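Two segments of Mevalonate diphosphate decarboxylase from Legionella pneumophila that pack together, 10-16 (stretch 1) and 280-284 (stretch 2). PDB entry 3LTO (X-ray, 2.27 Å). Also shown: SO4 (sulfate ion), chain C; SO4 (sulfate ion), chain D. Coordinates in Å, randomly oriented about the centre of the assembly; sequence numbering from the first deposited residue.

Stretch 1 10-16: NIALIKY
Stretch 2, residues 280-284: VTMDA

One lysine ammonium carries nearly all the polar contact between these stretches, and its modelled position is less certain than the rest. Lys15 NZ lies 2.9 Å from Thr281 CG2, a clash in the model, so the distances at NZ are less sure than the others. With that caution, NZ donates to Met282 O at 3.0 Å and to Asp283 OD1 at 3.1 Å, the latter also a salt bridge, and back within its own stretch to Ala12 O at 2.8 Å. A long, flexible cation suits this place: chi1 to chi4 of m, m, t, t (-42°, -66°, -175°, -178°) fold the chain near its root, then extend it to the acceptors. Asp283 suits its place by offering a carboxylate to pair with the ammonium.

Stretch 1 enters as strand, with Asn10, Ile11 and Ala12 extended (phi/psi -147/152, -122/121 and -81/132), and turns a corner at Leu13 (-89/-37). Leu13 and Ile14 point their CA-to-CB bonds away from stretch 2, whereas Lys15 (-85/135) points toward it. Stretch 2 is extended at Val280 (-126/140), Thr281 (-150/165) and Met282 (-146/146), with Asp283 at -105/-167.

Thr281 points toward stretch 1, chi1 lying between wells at -23°, and its CG2 comes 3.4 Å from Ala12 O. Its OG1 is buried without a partner. The selenomethionine Met282 points away, so its contribution is the backbone carbonyl. Asp283 (chi1 m, -70°) and Ile11 (t,p) both start sideways, but their ends approach: Ile11 CD1 sits 3.3 Å from Asp283 OD2. Together the stretches bury 243 Å².

A water adds a second link, accepting from Ala12 N at 3.0 Å and lying 2.9 Å from Asp283 OD1. Nearby, Tyr16 N donates to O1 of the chain C sulfate at 2.7 Å, nearly linear at 176°, while Tyr16 OH donates to O1 of the chain D sulfate at 2.6 Å.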

ATOM      1  N   ASN A  10     -17.158   2.841  12.217  1.00  4.63           N
ATOM      2  CA  ASN A  10     -16.996   3.836  11.174  1.00  5.83           C
ATOM      3  C   ASN A  10     -17.989   3.503  10.084  1.00  6.67           C
ATOM      4  O   ASN A  10     -18.377   2.344   9.928  1.00  5.17           O
ATOM      5  CB  ASN A  10     -15.549   3.844  10.648  1.00  5.72           C
ATOM      6  CG  ASN A  10     -15.249   2.692   9.705  1.00  7.17           C
ATOM      7  OD1 ASN A  10     -15.751   2.645   8.579  1.00  5.72           O
ATOM      8  ND2 ASN A  10     -14.420   1.755  10.162  1.00  5.31           N
ATOM      9  N   ILE A  11     -18.420   4.529   9.356  1.00  6.38           N
ATOM     10  CA  ILE A  11     -19.391   4.372   8.277  1.00  7.51           C
ATOM     11  C   ILE A  11     -18.819   4.871   6.944  1.00  8.69           C
ATOM     12  O   ILE A  11     -18.438   6.035   6.802  1.00  8.37           O
ATOM     13  CB  ILE A  11     -20.685   5.147   8.593  1.00  8.91           C
ATOM     14  CG1 ILE A  11     -21.695   4.962   7.460  1.00  8.13           C
ATOM     15  CG2 ILE A  11     -20.375   6.623   8.786  1.00  3.30           C
ATOM     16  CD1 ILE A  11     -22.178   3.541   7.293  1.00 10.97           C
ATOM     17  N   ALA A  12     -18.770   3.972   5.970  1.00  7.89           N
ATOM     18  CA  ALA A  12     -18.227   4.280   4.657  1.00  6.81           C
ATOM     19  C   ALA A  12     -19.166   5.015   3.703  1.00  5.84           C
ATOM     20  O   ALA A  12     -20.326   4.638   3.537  1.00  4.84           O
ATOM     21  CB  ALA A  12     -17.733   2.985   4.005  1.00  7.10           C
ATOM     22  N   LEU A  13     -18.650   6.080   3.092  1.00  6.76           N
ATOM     23  CA  LEU A  13     -19.385   6.865   2.099  1.00  8.09           C
ATOM     24  C   LEU A  13     -19.100   6.208   0.734  1.00  9.55           C
ATOM     25  O   LEU A  13     -19.975   6.149  -0.137  1.00  9.14           O
ATOM     26  CB  LEU A  13     -18.917   8.327   2.122  1.00  6.83           C
ATOM     27  CG  LEU A  13     -19.589   9.250   3.152  1.00  9.01           C
ATOM     28  CD1 LEU A  13     -19.632   8.573   4.502  1.00 12.36           C
ATOM     29  CD2 LEU A  13     -18.850  10.574   3.243  1.00  4.98           C
ATOM     30  N   ILE A  14     -17.863   5.730   0.565  1.00  8.68           N
ATOM     31  CA  ILE A  14     -17.437   5.000  -0.638  1.00  8.58           C
ATOM     32  C   ILE A  14     -17.151   3.600  -0.066  1.00  9.63           C
ATOM     33  O   ILE A  14     -16.358   3.457   0.869  1.00  8.71           O
ATOM     34  CB  ILE A  14     -16.151   5.594  -1.255  1.00  7.63           C
ATOM     35  CG1 ILE A  14     -16.394   7.049  -1.677  1.00  7.17           C
ATOM     36  CG2 ILE A  14     -15.727   4.763  -2.465  1.00  7.65           C
ATOM     37  CD1 ILE A  14     -17.414   7.212  -2.802  1.00  3.21           C
ATOM     38  N   LYS A  15     -17.788   2.576  -0.622  1.00  9.28           N
ATOM     39  CA  LYS A  15     -17.662   1.217  -0.090  1.00  9.96           C
ATOM     40  C   LYS A  15     -16.492   0.339  -0.523  1.00  9.87           C
ATOM     41  O   LYS A  15     -16.168   0.247  -1.699  1.00 12.24           O
ATOM     42  CB  LYS A  15     -18.945   0.422  -0.384  1.00  9.64           C
ATOM     43  CG  LYS A  15     -20.263   1.166  -0.180  1.00 11.85           C
ATOM     44  CD  LYS A  15     -20.498   1.523   1.269  1.00  9.76           C
ATOM     45  CE  LYS A  15     -21.873   2.150   1.456  1.00 10.51           C
ATOM     46  NZ  LYS A  15     -22.111   2.565   2.873  1.00  6.66           N
ATOM     47  N   TYR A  16     -15.885  -0.327   0.453  1.00  9.61           N
ATOM     48  CA  TYR A  16     -14.807  -1.273   0.210  1.00  9.25           C
ATOM     49  C   TYR A  16     -15.529  -2.536  -0.250  1.00  8.93           C
ATOM     50  O   TYR A  16     -15.210  -3.111  -1.281  1.00  8.52           O
ATOM     51  CB  TYR A  16     -14.038  -1.539   1.505  1.00  7.83           C
ATOM     52  CG  TYR A  16     -13.327  -2.874   1.542  1.00  9.12           C
ATOM     53  CD1 TYR A  16     -12.486  -3.280   0.501  1.00  6.18           C
ATOM     54  CD2 TYR A  16     -13.491  -3.733   2.627  1.00  7.35           C
ATOM     55  CE1 TYR A  16     -11.833  -4.510   0.546  1.00  7.21           C
ATOM     56  CE2 TYR A  16     -12.846  -4.953   2.684  1.00  8.61           C
ATOM     57  CZ  TYR A  16     -12.021  -5.343   1.644  1.00  9.46           C
ATOM     58  OH  TYR A  16     -11.421  -6.577   1.703  1.00  9.53           O
ATOM     59  N   VAL A 280     -26.949  10.385   3.057  1.00  9.23           N
ATOM     60  CA  VAL A 280     -27.509   9.074   3.343  1.00  8.99           C
ATOM     61  C   VAL A 280     -26.701   7.914   2.780  1.00  9.12           C
ATOM     62  O   VAL A 280     -26.189   7.989   1.665  1.00  8.87           O
ATOM     63  CB  VAL A 280     -28.955   8.983   2.782  1.00  8.90           C
ATOM     64  CG1 VAL A 280     -29.601   7.660   3.177  1.00  5.25           C
ATOM     65  CG2 VAL A 280     -29.776  10.164   3.289  1.00  8.23           C
ATOM     66  N   THR A 281     -26.589   6.847   3.567  1.00  9.92           N
ATOM     67  CA  THR A 281     -25.874   5.650   3.146  1.00 11.96           C
ATOM     68  C   THR A 281     -26.478   4.437   3.806  1.00 11.74           C
ATOM     69  O   THR A 281     -27.211   4.548   4.789  1.00  9.93           O
ATOM     70  CB  THR A 281     -24.402   5.628   3.565  1.00 13.33           C
ATOM     71  OG1 THR A 281     -23.932   6.957   3.785  1.00 22.40           O
ATOM     72  CG2 THR A 281     -23.585   4.985   2.493  1.00 10.90           C
HETATM   73  N   MSE A 282     -26.118   3.283   3.255  1.00 10.85           N
HETATM   74  CA  MSE A 282     -26.547   1.988   3.737  1.00 12.43           C
HETATM   75  C   MSE A 282     -25.412   0.994   3.527  1.00 12.52           C
HETATM   76  O   MSE A 282     -24.669   1.091   2.553  1.00 10.66           O
HETATM   77  CB  MSE A 282     -27.742   1.473   2.950  1.00 14.11           C
HETATM   78  CG  MSE A 282     -28.999   2.304   3.012  1.00 17.11           C
HETATM   79 SE   MSE A 282     -30.446   1.318   2.172  1.00 25.06          SE
HETATM   80  CE  MSE A 282     -30.972   0.216   3.682  1.00 21.17           C
ATOM     81  N   ASP A 283     -25.286   0.038   4.441  1.00 13.14           N
ATOM     82  CA  ASP A 283     -24.280  -1.011   4.311  1.00 13.73           C
ATOM     83  C   ASP A 283     -25.028  -2.269   3.884  1.00 11.71           C
ATOM     84  O   ASP A 283     -26.184  -2.188   3.479  1.00  9.39           O
ATOM     85  CB  ASP A 283     -23.570  -1.246   5.641  1.00 17.75           C
ATOM     86  CG  ASP A 283     -22.670  -0.095   6.020  1.00 23.22           C
ATOM     87  OD1 ASP A 283     -21.961   0.420   5.119  1.00 23.89           O
ATOM     88  OD2 ASP A 283     -22.663   0.288   7.213  1.00 27.25           O
ATOM     89  N   ALA A 284     -24.378  -3.422   3.963  1.00 12.11           N
ATOM     90  CA  ALA A 284     -25.045  -4.667   3.599  1.00 12.16           C
ATOM     91  C   ALA A 284     -25.965  -4.993   4.766  1.00 11.98           C
ATOM     92  O   ALA A 284     -25.709  -5.926   5.531  1.00 11.65           O
ATOM     93  CB  ALA A 284     -24.016  -5.794   3.387  1.00  8.86           C
TER
HETATM   94  S   SO4 C 400     -17.404  -1.072   3.812  1.00 17.05           S
HETATM   95  O1  SO4 C 400     -16.702  -0.031   3.042  1.00 14.16           O
HETATM   96  O2  SO4 C 400     -16.726  -1.223   5.103  1.00 18.76           O
HETATM   97  O3  SO4 C 400     -18.798  -0.652   4.013  1.00 21.07           O
HETATM   98  O4  SO4 C 400     -17.387  -2.361   3.111  1.00 18.48           O
HETATM   99  S   SO4 D 401     -12.498  -8.719   4.428  1.00 23.05           S
HETATM  100  O1  SO4 D 401     -11.313  -8.033   3.894  1.00 21.67           O
HETATM  101  O2  SO4 D 401     -12.572  -8.540   5.886  1.00 21.90           O
HETATM  102  O3  SO4 D 401     -13.708  -8.153   3.808  1.00 23.24           O
HETATM  103  O4  SO4 D 401     -12.419 -10.156   4.111  1.00 23.84           O
HETATM  104  O   HOH W   1     -19.281   1.049   6.177  1.00 19.69           O